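Local atomic coordinates of A1 protein (Enterobacteria phage Qbeta, PDB entry 3RLK), a protein that is a read-through extended form of the phage Qbeta coat protein, a minor virion component probably needed for infection. Residues G26-P31 with V65-L70; V155-W160 with A185-P190; F32-L37 with K136-Y141; G72-R77 with R89-N94. All coordinates share one frame; numbering follows the deposited sequence.

Contact 1: G26-P31 with V65-L70; sequences GKYTCP and VALKDL
Val65 leads the second segment in, just after strand 62-63, the partner of strand 28-29. Its side chain points away from 26-31, so the backbone makes the approach. Val65 O comes within 3.1 Å of Tyr28 N, but the angle is poor and the pair is not a hydrogen bond; Tyr28 keeps its backbone pairing with Phe63. Ala66 follows, with its CA 4.1 Å from Gly26 CA. Gly26 has no side chain, and its backbone can lie flush against the Ala66 methyl. Ala66 N donates to Asp69 OD2 at 2.7 Å, meeting the carboxylate from above its plane. Leu67 carries the apolar part. Its CB lies 3.8 Å from Tyr28 CD2, and its CD1 sits over one face of the ring. Both side chains have CG anti to the backbone N (chi1 176° for Tyr28, 178° for Leu67), and they run side by side in the same direction. Leu67 N donates a hydrogen bond to a water at 2.8 Å, and that water donates to Lys27 O at 3.1 Å. Asp69 N closes the turn on Ala66 O at 2.9 Å, while Asp69 OD1 is hydrogen-bonded to Thr25 OG1. Leu70 packs on Ile187 of strand 183-188. Tyr28 OH is bonded to Val188 N there, so the loop after strand 62-63 and strand 28-29 both lean on that strand. The chemistry implies a join without direct hydrogen bonds: one water links the two backbones, and a tyrosine face on a leucine supplies the apolar contact.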
loop_
_atom_site.group_PDB
_atom_site.type_symbol
_atom_site.label_atom_id
_atom_site.label_comp_id
_atom_site.label_asym_id
_atom_site.label_seq_id
_atom_site.Cartn_x
_atom_site.Cartn_y
_atom_site.Cartn_z
ATOM N N GLY A 26 1.765 -13.011 14.386
ATOM C CA GLY A 26 2.629 -13.925 13.570
ATOM C C GLY A 26 3.457 -13.158 12.571
ATOM O O GLY A 26 3.633 -11.935 12.672
ATOM N N LYS A 27 3.953 -13.863 11.563
ATOM C CA LYS A 27 4.754 -13.196 10.480
ATOM C C LYS A 27 4.112 -13.650 9.140
ATOM O O LYS A 27 3.412 -14.686 9.052
ATOM C CB LYS A 27 6.204 -13.691 10.465
ATOM C CG LYS A 27 6.981 -13.633 11.807
ATOM C CD LYS A 27 8.127 -12.640 11.680
ATOM C CE LYS A 27 8.838 -12.301 13.018
ATOM N NZ LYS A 27 8.161 -11.179 13.784
ATOM N N TYR A 28 4.361 -12.889 8.102
ATOM C CA TYR A 28 3.806 -13.189 6.763
ATOM C C TYR A 28 4.790 -12.634 5.724
ATOM O O TYR A 28 5.068 -11.413 5.672
ATOM C CB TYR A 28 2.460 -12.487 6.646
ATOM C CG TYR A 28 1.805 -12.619 5.289
ATOM C CD1 TYR A 28 1.775 -11.539 4.378
ATOM C CD2 TYR A 28 1.181 -13.802 4.926
ATOM C CE1 TYR A 28 1.162 -11.607 3.169
ATOM C CE2 TYR A 28 0.528 -13.901 3.659
ATOM C CZ TYR A 28 0.491 -12.815 2.797
ATOM O OH TYR A 28 -0.135 -13.020 1.586
ATOM N N THR A 29 5.296 -13.521 4.870
ATOM C CA THR A 29 6.209 -13.115 3.786
ATOM C C THR A 29 5.449 -12.373 2.693
ATOM O O THR A 29 4.386 -12.864 2.239
ATOM C CB THR A 29 6.809 -14.350 3.104
ATOM O OG1 THR A 29 7.517 -15.162 4.073
ATOM C CG2 THR A 29 7.761 -13.927 2.049
ATOM N N CYS A 30 5.933 -11.186 2.331
ATOM C CA CYS A 30 5.348 -10.416 1.252
ATOM C C CYS A 30 5.269 -11.311 0.009
ATOM O O CYS A 30 6.283 -11.892 -0.420
ATOM C CB CYS A 30 6.205 -9.200 0.932
ATOM S SG CYS A 30 5.407 -8.154 -0.251
ATOM N N PRO A 31 4.078 -11.495 -0.536
ATOM C CA PRO A 31 3.876 -12.494 -1.556
ATOM C C PRO A 31 4.194 -12.038 -2.981
ATOM O O PRO A 31 4.005 -12.790 -3.922
ATOM C CB PRO A 31 2.380 -12.812 -1.413
ATOM C CG PRO A 31 1.776 -11.652 -0.887
ATOM C CD PRO A 31 2.801 -10.803 -0.195
ATOM N N VAL A 65 3.117 -9.301 11.016
ATOM C CA VAL A 65 1.704 -9.653 11.324
ATOM C C VAL A 65 1.466 -11.003 10.706
ATOM O O VAL A 65 2.167 -11.308 9.684
ATOM C CB VAL A 65 0.655 -8.669 10.707
ATOM C CG1 VAL A 65 0.647 -7.410 11.424
ATOM C CG2 VAL A 65 0.853 -8.447 9.165
ATOM N N ALA A 66 0.512 -11.792 11.263
ATOM C CA ALA A 66 0.008 -13.023 10.593
ATOM C C ALA A 66 -1.013 -12.591 9.551
ATOM O O ALA A 66 -1.727 -11.595 9.735
ATOM C CB ALA A 66 -0.654 -14.040 11.560
ATOM N N LEU A 67 -1.114 -13.346 8.454
ATOM C CA LEU A 67 -2.207 -13.044 7.532
ATOM C C LEU A 67 -3.517 -12.970 8.278
ATOM O O LEU A 67 -4.296 -12.022 8.024
ATOM C CB LEU A 67 -2.335 -14.112 6.454
ATOM C CG LEU A 67 -3.470 -13.934 5.456
ATOM C CD1 LEU A 67 -3.296 -12.663 4.619
ATOM C CD2 LEU A 67 -3.343 -15.170 4.558
ATOM N N LYS A 68 -3.788 -13.924 9.164
ATOM C CA LYS A 68 -5.142 -13.910 9.785
ATOM C C LYS A 68 -5.367 -12.606 10.574
ATOM O O LYS A 68 -6.532 -12.228 10.781
ATOM C CB LYS A 68 -5.429 -15.126 10.659
ATOM C CG LYS A 68 -4.662 -15.232 12.003
ATOM C CD LYS A 68 -5.288 -16.210 12.966
ATOM C CE LYS A 68 -5.042 -15.747 14.399
ATOM N NZ LYS A 68 -3.630 -16.012 14.833
ATOM N N ASP A 69 -4.300 -11.903 10.985
ATOM C CA ASP A 69 -4.522 -10.644 11.745
ATOM C C ASP A 69 -5.284 -9.576 10.962
ATOM O O ASP A 69 -5.970 -8.712 11.557
ATOM C CB ASP A 69 -3.192 -9.994 12.181
ATOM C CG ASP A 69 -2.433 -10.856 13.163
ATOM O OD1 ASP A 69 -3.153 -11.635 13.851
ATOM O OD2 ASP A 69 -1.176 -10.833 13.197
ATOM N N LEU A 70 -5.146 -9.640 9.635
ATOM C CA LEU A 70 -5.717 -8.628 8.750
ATOM C C LEU A 70 -7.047 -9.016 8.163
ATOM O O LEU A 70 -7.616 -8.205 7.401
ATOM C CB LEU A 70 -4.741 -8.340 7.607
ATOM C CG LEU A 70 -3.281 -8.144 8.013
ATOM C CD1 LEU A 70 -2.379 -8.000 6.796
ATOM C CD2 LEU A 70 -3.039 -6.916 8.942
HETATM O O HOH W 1 0.614 -15.495 8.092
#

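Contact 2: V155-W160 with A185-P190; sequences VIVGFW and AVIVVP
The flat groups that meet here are peptides, joined by four hydrogen bonds across two strands. Val155 N lies in the carbonyl plane of Ile187, 2.8 Å from Ile187 O. Ile187 N returns the bond to Val155 O, again in plane and at 2.8 Å. Val157 N reaches Ala185 O almost along the C=O axis, at 2.9 Å. Ala185 N to Val157 O is longer, 3.3 Å. The rings of Phe159 and Trp160 lie beyond the paired region and meet Tyr96 and Phe176 edge-to-face. One face of the sheet carries Val155, Val157, Ala185 and Ile187. There Ile187 CG1 takes the crowded position between N and carbonyl carbon (chi1 63°). This sets CG1 3.9 Å from Val155 CB and carries CD1 to 4.0 Å from Val157 CG2. Val155 CG2 also meets Val189 CG1 at 3.8 Å, the two valines crossing obliquely. On the other face Ile156 and Val186 form the non-hydrogen-bonded pair and lie side by side. Helix 144-147 packs on both of them. The alternating pairs are those of an antiparallel sheet, and the 140° between the strand axes shows its twist. The sheet runs 96-98, 154-159 and 183-188 in order, buried within the domain.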
loop_
_atom_site.group_PDB
_atom_site.type_symbol
_atom_site.label_atom_id
_atom_site.label_comp_id
_atom_site.label_asym_id
_atom_site.label_seq_id
_atom_site.Cartn_x
_atom_site.Cartn_y
_atom_site.Cartn_z
ATOM N N VAL A 155 -3.776 -7.179 -2.143
ATOM C CA VAL A 155 -4.330 -6.070 -1.387
ATOM C C VAL A 155 -3.230 -5.380 -0.539
ATOM O O VAL A 155 -2.390 -6.038 0.132
ATOM C CB VAL A 155 -5.433 -6.639 -0.446
ATOM C CG1 VAL A 155 -6.121 -5.565 0.371
ATOM C CG2 VAL A 155 -6.436 -7.382 -1.258
ATOM N N ILE A 156 -3.257 -4.050 -0.602
ATOM C CA ILE A 156 -2.415 -3.252 0.270
ATOM C C ILE A 156 -3.338 -2.901 1.455
ATOM O O ILE A 156 -4.390 -2.202 1.274
ATOM C CB ILE A 156 -1.941 -1.951 -0.420
ATOM C CG1 ILE A 156 -1.208 -2.254 -1.754
ATOM C CG2 ILE A 156 -0.996 -1.153 0.528
ATOM C CD1 ILE A 156 -1.164 -1.109 -2.734
ATOM N N VAL A 157 -2.872 -3.300 2.633
ATOM C CA VAL A 157 -3.636 -3.118 3.871
ATOM C C VAL A 157 -3.006 -2.018 4.703
ATOM O O VAL A 157 -1.875 -2.110 5.137
ATOM C CB VAL A 157 -3.738 -4.428 4.733
ATOM C CG1 VAL A 157 -4.686 -4.175 5.921
ATOM C CG2 VAL A 157 -4.321 -5.599 3.911
ATOM N N GLY A 158 -3.776 -0.976 4.944
ATOM C CA GLY A 158 -3.353 0.042 5.899
ATOM C C GLY A 158 -4.167 0.035 7.196
ATOM O O GLY A 158 -4.993 -0.843 7.415
ATOM N N PHE A 159 -3.836 0.947 8.103
ATOM C CA PHE A 159 -4.566 1.016 9.338
ATOM C C PHE A 159 -4.807 2.476 9.649
ATOM O O PHE A 159 -3.881 3.280 9.693
ATOM C CB PHE A 159 -3.882 0.266 10.478
ATOM C CG PHE A 159 -4.645 0.335 11.802
ATOM C CD1 PHE A 159 -5.461 -0.714 12.229
ATOM C CD2 PHE A 159 -4.485 1.476 12.630
ATOM C CE1 PHE A 159 -6.193 -0.595 13.409
ATOM C CE2 PHE A 159 -5.227 1.619 13.829
ATOM C CZ PHE A 159 -6.042 0.589 14.225
ATOM N N TRP A 160 -6.094 2.821 9.808
ATOM C CA TRP A 160 -6.522 4.219 9.947
ATOM C C TRP A 160 -6.283 4.672 11.383
ATOM O O TRP A 160 -6.899 4.112 12.386
ATOM C CB TRP A 160 -8.028 4.348 9.606
ATOM C CG TRP A 160 -8.416 5.738 9.533
ATOM C CD1 TRP A 160 -9.009 6.486 10.513
ATOM C CD2 TRP A 160 -8.254 6.598 8.414
ATOM N NE1 TRP A 160 -9.227 7.758 10.056
ATOM C CE2 TRP A 160 -8.732 7.867 8.789
ATOM C CE3 TRP A 160 -7.677 6.434 7.135
ATOM C CZ2 TRP A 160 -8.725 8.935 7.929
ATOM C CZ3 TRP A 160 -7.682 7.508 6.261
ATOM C CH2 TRP A 160 -8.162 8.765 6.692
ATOM N N ALA A 185 0.791 -3.994 5.602
ATOM C CA ALA A 185 1.212 -5.196 4.854
ATOM C C ALA A 185 0.623 -5.232 3.450
ATOM O O ALA A 185 -0.334 -4.502 3.146
ATOM C CB ALA A 185 0.854 -6.484 5.612
ATOM N N VAL A 186 1.214 -6.064 2.577
ATOM C CA VAL A 186 0.632 -6.322 1.248
ATOM C C VAL A 186 0.354 -7.806 1.313
ATOM O O VAL A 186 1.257 -8.642 1.698
ATOM C CB VAL A 186 1.635 -6.037 0.039
ATOM C CG1 VAL A 186 1.042 -6.610 -1.282
ATOM C CG2 VAL A 186 1.893 -4.557 -0.157
ATOM N N ILE A 187 -0.884 -8.187 0.965
ATOM C CA ILE A 187 -1.270 -9.603 1.049
ATOM C C ILE A 187 -1.871 -10.088 -0.259
ATOM O O ILE A 187 -2.276 -9.266 -1.104
ATOM C CB ILE A 187 -2.313 -9.894 2.236
ATOM C CG1 ILE A 187 -3.610 -9.124 1.936
ATOM C CG2 ILE A 187 -1.760 -9.343 3.566
ATOM C CD1 ILE A 187 -4.778 -9.442 2.950
ATOM N N VAL A 188 -1.971 -11.416 -0.362
ATOM C CA VAL A 188 -2.912 -12.044 -1.288
ATOM C C VAL A 188 -4.188 -12.472 -0.490
ATOM O O VAL A 188 -4.121 -13.310 0.407
ATOM C CB VAL A 188 -2.266 -13.204 -2.087
ATOM C CG1 VAL A 188 -3.356 -13.923 -2.911
ATOM C CG2 VAL A 188 -1.167 -12.685 -3.111
ATOM N N VAL A 189 -5.331 -11.814 -0.736
ATOM C CA VAL A 189 -6.523 -12.166 0.068
ATOM C C VAL A 189 -7.045 -13.566 -0.322
ATOM O O VAL A 189 -7.336 -13.819 -1.497
ATOM C CB VAL A 189 -7.609 -11.078 0.022
ATOM C CG1 VAL A 189 -8.087 -10.841 -1.406
ATOM C CG2 VAL A 189 -8.780 -11.395 0.973
ATOM N N PRO A 190 -7.175 -14.478 0.652
ATOM C CA PRO A 190 -7.745 -15.839 0.330
ATOM C C PRO A 190 -9.168 -15.809 -0.183
ATOM O O PRO A 190 -10.005 -15.025 0.283
ATOM C CB PRO A 190 -7.761 -16.571 1.668
ATOM C CG PRO A 190 -6.793 -15.759 2.545
ATOM C CD PRO A 190 -6.956 -14.315 2.095
#

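Contact 3: F32-L37 with K136-Y141; sequences FAIWSL and KSINAY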
loop_
_atom_site.group_PDB
_atom_site.type_symbol
_atom_site.label_atom_id
_atom_site.label_comp_id
_atom_site.label_asym_id
_atom_site.label_seq_id
_atom_site.Cartn_x
_atom_site.Cartn_y
_atom_site.Cartn_z
ATOM N N PHE A 32 4.694 -10.824 -3.142
ATOM C CA PHE A 32 5.145 -10.331 -4.426
ATOM C C PHE A 32 6.593 -9.956 -4.320
ATOM O O PHE A 32 7.121 -9.828 -3.192
ATOM C CB PHE A 32 4.326 -9.109 -4.845
ATOM C CG PHE A 32 2.869 -9.423 -5.028
ATOM C CD1 PHE A 32 2.425 -10.083 -6.160
ATOM C CD2 PHE A 32 1.948 -9.103 -4.019
ATOM C CE1 PHE A 32 1.072 -10.453 -6.311
ATOM C CE2 PHE A 32 0.615 -9.471 -4.134
ATOM C CZ PHE A 32 0.164 -10.127 -5.322
ATOM N N ALA A 33 7.246 -9.866 -5.485
ATOM C CA ALA A 33 8.638 -9.489 -5.526
ATOM C C ALA A 33 8.814 -8.141 -4.839
ATOM O O ALA A 33 7.986 -7.175 -4.956
ATOM C CB ALA A 33 9.124 -9.403 -6.963
ATOM N N ILE A 34 9.912 -8.037 -4.107
ATOM C CA ILE A 34 10.285 -6.748 -3.498
ATOM C C ILE A 34 11.671 -6.189 -4.014
ATOM O O ILE A 34 12.478 -6.989 -4.460
ATOM C CB ILE A 34 10.204 -6.797 -2.000
ATOM C CG1 ILE A 34 11.150 -7.863 -1.442
ATOM C CG2 ILE A 34 8.734 -7.029 -1.537
ATOM C CD1 ILE A 34 11.497 -7.567 0.095
ATOM N N TRP A 35 11.875 -4.843 -3.916
ATOM C CA TRP A 35 12.900 -4.167 -4.726
ATOM C C TRP A 35 13.518 -3.071 -3.931
ATOM O O TRP A 35 12.904 -2.592 -2.979
ATOM C CB TRP A 35 12.248 -3.499 -5.934
ATOM C CG TRP A 35 11.472 -4.494 -6.740
ATOM C CD1 TRP A 35 10.159 -4.908 -6.505
ATOM C CD2 TRP A 35 11.954 -5.246 -7.863
ATOM N NE1 TRP A 35 9.811 -5.850 -7.452
ATOM C CE2 TRP A 35 10.886 -6.057 -8.295
ATOM C CE3 TRP A 35 13.189 -5.263 -8.596
ATOM C CZ2 TRP A 35 10.995 -6.889 -9.417
ATOM C CZ3 TRP A 35 13.285 -6.103 -9.721
ATOM C CH2 TRP A 35 12.217 -6.924 -10.091
ATOM N N SER A 36 14.725 -2.665 -4.378
ATOM C CA SER A 36 15.392 -1.440 -3.871
ATOM C C SER A 36 15.432 -0.487 -5.072
ATOM O O SER A 36 15.880 -0.887 -6.179
ATOM C CB SER A 36 16.814 -1.761 -3.359
ATOM O OG SER A 36 17.504 -0.590 -2.962
ATOM N N LEU A 37 14.939 0.745 -4.899
ATOM C CA LEU A 37 14.999 1.772 -5.896
ATOM C C LEU A 37 15.861 2.963 -5.375
ATOM O O LEU A 37 15.358 3.798 -4.672
ATOM C CB LEU A 37 13.565 2.244 -6.225
ATOM C CG LEU A 37 12.850 1.453 -7.314
ATOM C CD1 LEU A 37 12.449 0.068 -6.813
ATOM C CD2 LEU A 37 11.587 2.338 -7.712
ATOM N N LYS A 136 7.397 0.568 4.408
ATOM C CA LYS A 136 8.283 0.921 5.541
ATOM C C LYS A 136 8.542 -0.222 6.460
ATOM O O LYS A 136 9.682 -0.391 6.900
ATOM C CB LYS A 136 7.608 2.063 6.307
ATOM C CG LYS A 136 8.322 2.519 7.609
ATOM C CD LYS A 136 9.806 2.885 7.370
ATOM C CE LYS A 136 10.368 3.709 8.570
ATOM N NZ LYS A 136 11.837 4.072 8.354
ATOM N N SER A 137 7.492 -1.024 6.717
ATOM C CA SER A 137 7.564 -2.231 7.551
ATOM C C SER A 137 8.729 -3.126 7.189
ATOM O O SER A 137 9.381 -3.714 8.075
ATOM C CB SER A 137 6.258 -3.026 7.383
ATOM O OG SER A 137 5.230 -2.255 7.982
ATOM N N ILE A 138 8.994 -3.232 5.897
ATOM C CA ILE A 138 10.142 -4.043 5.464
ATOM C C ILE A 138 11.219 -3.243 4.727
ATOM O O ILE A 138 12.176 -3.845 4.161
ATOM C CB ILE A 138 9.640 -5.330 4.633
ATOM C CG1 ILE A 138 8.882 -4.856 3.370
ATOM C CG2 ILE A 138 8.709 -6.222 5.507
ATOM C CD1 ILE A 138 8.499 -5.955 2.362
ATOM N N ASN A 139 11.110 -1.897 4.745
ATOM C CA ASN A 139 11.985 -0.952 4.002
ATOM C C ASN A 139 12.351 -1.456 2.598
ATOM O O ASN A 139 13.532 -1.660 2.279
ATOM C CB ASN A 139 13.275 -0.695 4.830
ATOM C CG ASN A 139 14.177 0.385 4.233
ATOM O OD1 ASN A 139 13.717 1.438 3.802
ATOM N ND2 ASN A 139 15.504 0.144 4.305
ATOM N N ALA A 140 11.340 -1.614 1.746
ATOM C CA ALA A 140 11.553 -2.155 0.428
ATOM C C ALA A 140 10.330 -1.693 -0.343
ATOM O O ALA A 140 9.301 -1.233 0.246
ATOM C CB ALA A 140 11.688 -3.692 0.443
ATOM N N TYR A 141 10.396 -1.917 -1.636
ATOM C CA TYR A 141 9.386 -1.403 -2.573
ATOM C C TYR A 141 8.687 -2.588 -3.231
ATOM O O TYR A 141 9.269 -3.642 -3.450
ATOM C CB TYR A 141 10.070 -0.582 -3.660
ATOM C CG TYR A 141 10.514 0.735 -3.189
ATOM C CD1 TYR A 141 9.664 1.849 -3.293
ATOM C CD2 TYR A 141 11.755 0.878 -2.598
ATOM C CE1 TYR A 141 10.098 3.152 -2.776
ATOM C CE2 TYR A 141 12.206 2.138 -2.117
ATOM C CZ TYR A 141 11.381 3.244 -2.219
ATOM O OH TYR A 141 11.858 4.451 -1.733
#
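A single antiparallel bridge joins these segments although their touching parts run 75° apart. Trp35 and Tyr141 are the bridged pair. Tyr141 N donates to Trp35 O at 2.9 Å, lying in the carbonyl plane. The return bond from Trp35 N to Tyr141 O is weak, bent to 130° at the hydrogen. Tyr141 O also lies at the indole edge, in plane, 3.4 Å from Trp35 CD1. The Tyr141 ring has Trp35 O at its own edge. Leu37 CB stands over one face of that ring, offset toward the rim, and Leu37 CD1 reaches Tyr141 CB at 4.0 Å. Beside the bridge, Ile34 has CG1 in the crowded position between N and carbonyl carbon. This brings Ile34 CD1 to 3.9 Å from Ala140 CB, while Ile34 CG2 is 4.1 Å from Ile138 CD1. Strand 140-143 is entered through a G1 beta bulge, where Asn139 and Ala140 both face Leu135. Trp35 turns its far end away, toward Phe132, which it meets edge-to-face. Strand 34-38 also pairs with strand 52-58. The chemistry implies a strand junction in the six-stranded mixed sheet held by one sound backbone bond, one weak one and a buried apolar cluster.

Contact 4: G72-R77 with R89-N94; sequences GNTKWR and RGCRGN
A small two-stranded antiparallel sheet, 71-72 with 90-91, is at the heart of this surface contact, and the chain beyond Gly72 folds back over it. Gly72 N donates to Gly90 O at 2.9 Å, from well above the carbonyl plane. Both residues are glycines, and the backbones come very close. Cys91 N then bonds Thr74 O at 2.9 Å. Cys91 O accepts two hydrogen bonds from Thr74. Thr74 N arrives in the carbonyl plane at 3.0 Å, and Thr74 OG1 comes from above it at 2.6 Å. OG1 can do this because it sits between N and carbonyl carbon (chi1 72°). The Trp76 indole lies against residues 89-91. Its NE1 donates to Arg89 O at 2.9 Å, in the ring plane and on a carbonyl lone pair. With that edge fixed, Cys91 CB rests over the six-membered ring, 3.4 Å from its centroid and only 4° off the normal, a CH-pi contact. The sulfur is over the same face, a Cys sulfur-aromatic contact. Arg89 bends at chi2 and chi3 to lay one guanidinium face over the Gly72 carbonyl. A water accepts from Asn73 N and lies within bonding distance of Arg92 O. Cys91 SG also accepts from Gly93 N at 3.3 Å.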
loop_
_atom_site.group_PDB
_atom_site.type_symbol
_atom_site.label_atom_id
_atom_site.label_comp_id
_atom_site.label_asym_id
_atom_site.label_seq_id
_atom_site.Cartn_x
_atom_site.Cartn_y
_atom_site.Cartn_z
ATOM N N GLY A 72 -11.066 -10.889 8.432
ATOM C CA GLY A 72 -12.179 -11.003 9.363
ATOM C C GLY A 72 -13.430 -11.039 8.565
ATOM O O GLY A 72 -13.428 -11.562 7.431
ATOM N N ASN A 73 -14.508 -10.506 9.150
ATOM C CA ASN A 73 -15.785 -10.534 8.444
ATOM C C ASN A 73 -16.403 -9.217 7.934
ATOM O O ASN A 73 -17.620 -9.150 7.594
ATOM C CB ASN A 73 -16.824 -11.356 9.277
ATOM C CG ASN A 73 -17.189 -10.664 10.578
ATOM O OD1 ASN A 73 -16.775 -9.538 10.819
ATOM N ND2 ASN A 73 -17.945 -11.324 11.413
ATOM N N THR A 74 -15.594 -8.167 7.858
ATOM C CA THR A 74 -16.092 -6.897 7.364
ATOM C C THR A 74 -15.766 -6.695 5.854
ATOM O O THR A 74 -14.942 -7.436 5.280
ATOM C CB THR A 74 -15.569 -5.755 8.232
ATOM O OG1 THR A 74 -14.173 -5.567 7.973
ATOM C CG2 THR A 74 -15.795 -6.034 9.733
ATOM N N LYS A 75 -16.410 -5.724 5.209
ATOM C CA LYS A 75 -16.197 -5.597 3.779
ATOM C C LYS A 75 -14.900 -4.825 3.409
ATOM O O LYS A 75 -14.600 -3.826 4.018
ATOM C CB LYS A 75 -17.455 -5.104 3.072
ATOM C CG LYS A 75 -17.876 -3.720 3.229
ATOM C CD LYS A 75 -19.117 -3.607 2.290
ATOM C CE LYS A 75 -19.755 -2.203 2.170
ATOM N NZ LYS A 75 -21.203 -2.357 1.802
ATOM N N TRP A 76 -14.164 -5.290 2.396
ATOM C CA TRP A 76 -13.084 -4.484 1.846
ATOM C C TRP A 76 -13.718 -3.316 1.087
ATOM O O TRP A 76 -14.839 -3.479 0.534
ATOM C CB TRP A 76 -12.297 -5.316 0.810
ATOM C CG TRP A 76 -11.651 -6.460 1.425
ATOM C CD1 TRP A 76 -12.048 -7.804 1.336
ATOM C CD2 TRP A 76 -10.459 -6.436 2.180
ATOM N NE1 TRP A 76 -11.177 -8.578 2.046
ATOM C CE2 TRP A 76 -10.196 -7.780 2.592
ATOM C CE3 TRP A 76 -9.596 -5.413 2.593
ATOM C CZ2 TRP A 76 -9.072 -8.121 3.344
ATOM C CZ3 TRP A 76 -8.475 -5.746 3.373
ATOM C CH2 TRP A 76 -8.228 -7.089 3.749
ATOM N N ARG A 77 -13.012 -2.166 1.024
ATOM C CA ARG A 77 -13.426 -1.032 0.184
ATOM C C ARG A 77 -13.483 -1.466 -1.294
ATOM O O ARG A 77 -14.371 -1.045 -1.991
ATOM C CB ARG A 77 -12.479 0.195 0.360
ATOM C CG ARG A 77 -12.725 1.019 1.596
ATOM C CD ARG A 77 -13.942 1.913 1.443
ATOM N NE ARG A 77 -13.968 2.842 2.565
ATOM C CZ ARG A 77 -14.561 2.568 3.721
ATOM N NH1 ARG A 77 -15.168 1.387 3.857
ATOM N NH2 ARG A 77 -14.559 3.447 4.732
ATOM N N ARG A 89 -12.350 -13.936 1.649
ATOM C CA ARG A 89 -12.315 -13.672 3.076
ATOM C C ARG A 89 -12.376 -12.106 3.227
ATOM O O ARG A 89 -11.855 -11.350 2.377
ATOM C CB ARG A 89 -11.078 -14.349 3.740
ATOM C CG ARG A 89 -11.064 -14.274 5.288
ATOM C CD ARG A 89 -12.081 -15.167 6.063
ATOM N NE ARG A 89 -13.407 -14.594 6.263
ATOM C CZ ARG A 89 -14.220 -14.949 7.283
ATOM N NH1 ARG A 89 -15.445 -14.417 7.444
ATOM N NH2 ARG A 89 -13.796 -15.831 8.198
ATOM N N GLY A 90 -13.125 -11.681 4.234
ATOM C CA GLY A 90 -13.264 -10.286 4.553
ATOM C C GLY A 90 -12.054 -9.690 5.263
ATOM O O GLY A 90 -11.037 -10.348 5.558
ATOM N N CYS A 91 -12.215 -8.397 5.512
ATOM C CA CYS A 91 -11.248 -7.630 6.228
ATOM C C CYS A 91 -11.487 -7.701 7.715
ATOM O O CYS A 91 -12.667 -7.735 8.186
ATOM C CB CYS A 91 -11.315 -6.207 5.691
ATOM S SG CYS A 91 -10.173 -4.924 6.456
ATOM N N ARG A 92 -10.369 -7.634 8.475
ATOM C CA ARG A 92 -10.438 -7.559 9.919
ATOM C C ARG A 92 -11.269 -6.315 10.348
ATOM O O ARG A 92 -12.028 -6.336 11.319
ATOM C CB ARG A 92 -9.030 -7.469 10.538
ATOM C CG ARG A 92 -9.046 -7.239 12.052
ATOM C CD ARG A 92 -9.809 -8.359 12.781
ATOM N NE ARG A 92 -9.036 -9.612 12.623
ATOM C CZ ARG A 92 -8.645 -10.433 13.612
ATOM N NH1 ARG A 92 -9.031 -10.211 14.881
ATOM N NH2 ARG A 92 -7.946 -11.568 13.305
ATOM N N GLY A 93 -11.138 -5.248 9.580
ATOM C CA GLY A 93 -11.771 -3.985 9.917
ATOM C C GLY A 93 -11.216 -3.492 11.238
ATOM O O GLY A 93 -10.012 -3.708 11.589
ATOM N N ASN A 94 -12.104 -2.855 12.001
ATOM C CA ASN A 94 -11.733 -2.079 13.196
ATOM C C ASN A 94 -10.422 -1.259 13.039
ATOM O O ASN A 94 -9.501 -1.294 13.904
ATOM C CB ASN A 94 -11.679 -2.955 14.450
ATOM C CG ASN A 94 -11.946 -2.143 15.762
ATOM O OD1 ASN A 94 -13.009 -1.505 15.934
ATOM N ND2 ASN A 94 -11.011 -2.205 16.684
HETATM O O HOH W 2 -13.735 -8.658 11.318
#

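In the fold
From the N terminus, strand 28-29 opens contact 1, and strand 34-38 opens contact 3 directly after it. Contact 1 closes first, at 65-70, so these two cross. Contact 4 then closes a short loop, 72-77 to 89-94, nested inside the long loop that contact 3 closes at 136-141. Contact 2 comes last and closes 155-160 on 185-190. Its segment 185-190 reaches the other three: Tyr28 and Leu70 of contact 1 touch it, Phe32 of contact 3 packs on it, and Pro190 bonds Arg89 of contact 4. Arg92 of contact 4 probably bonds backbone oxygens of Lys68 and Leu70 in contact 1. Contacts 3 and 4 lie on opposite sides of the chain's centre, about 25 Å apart between centres.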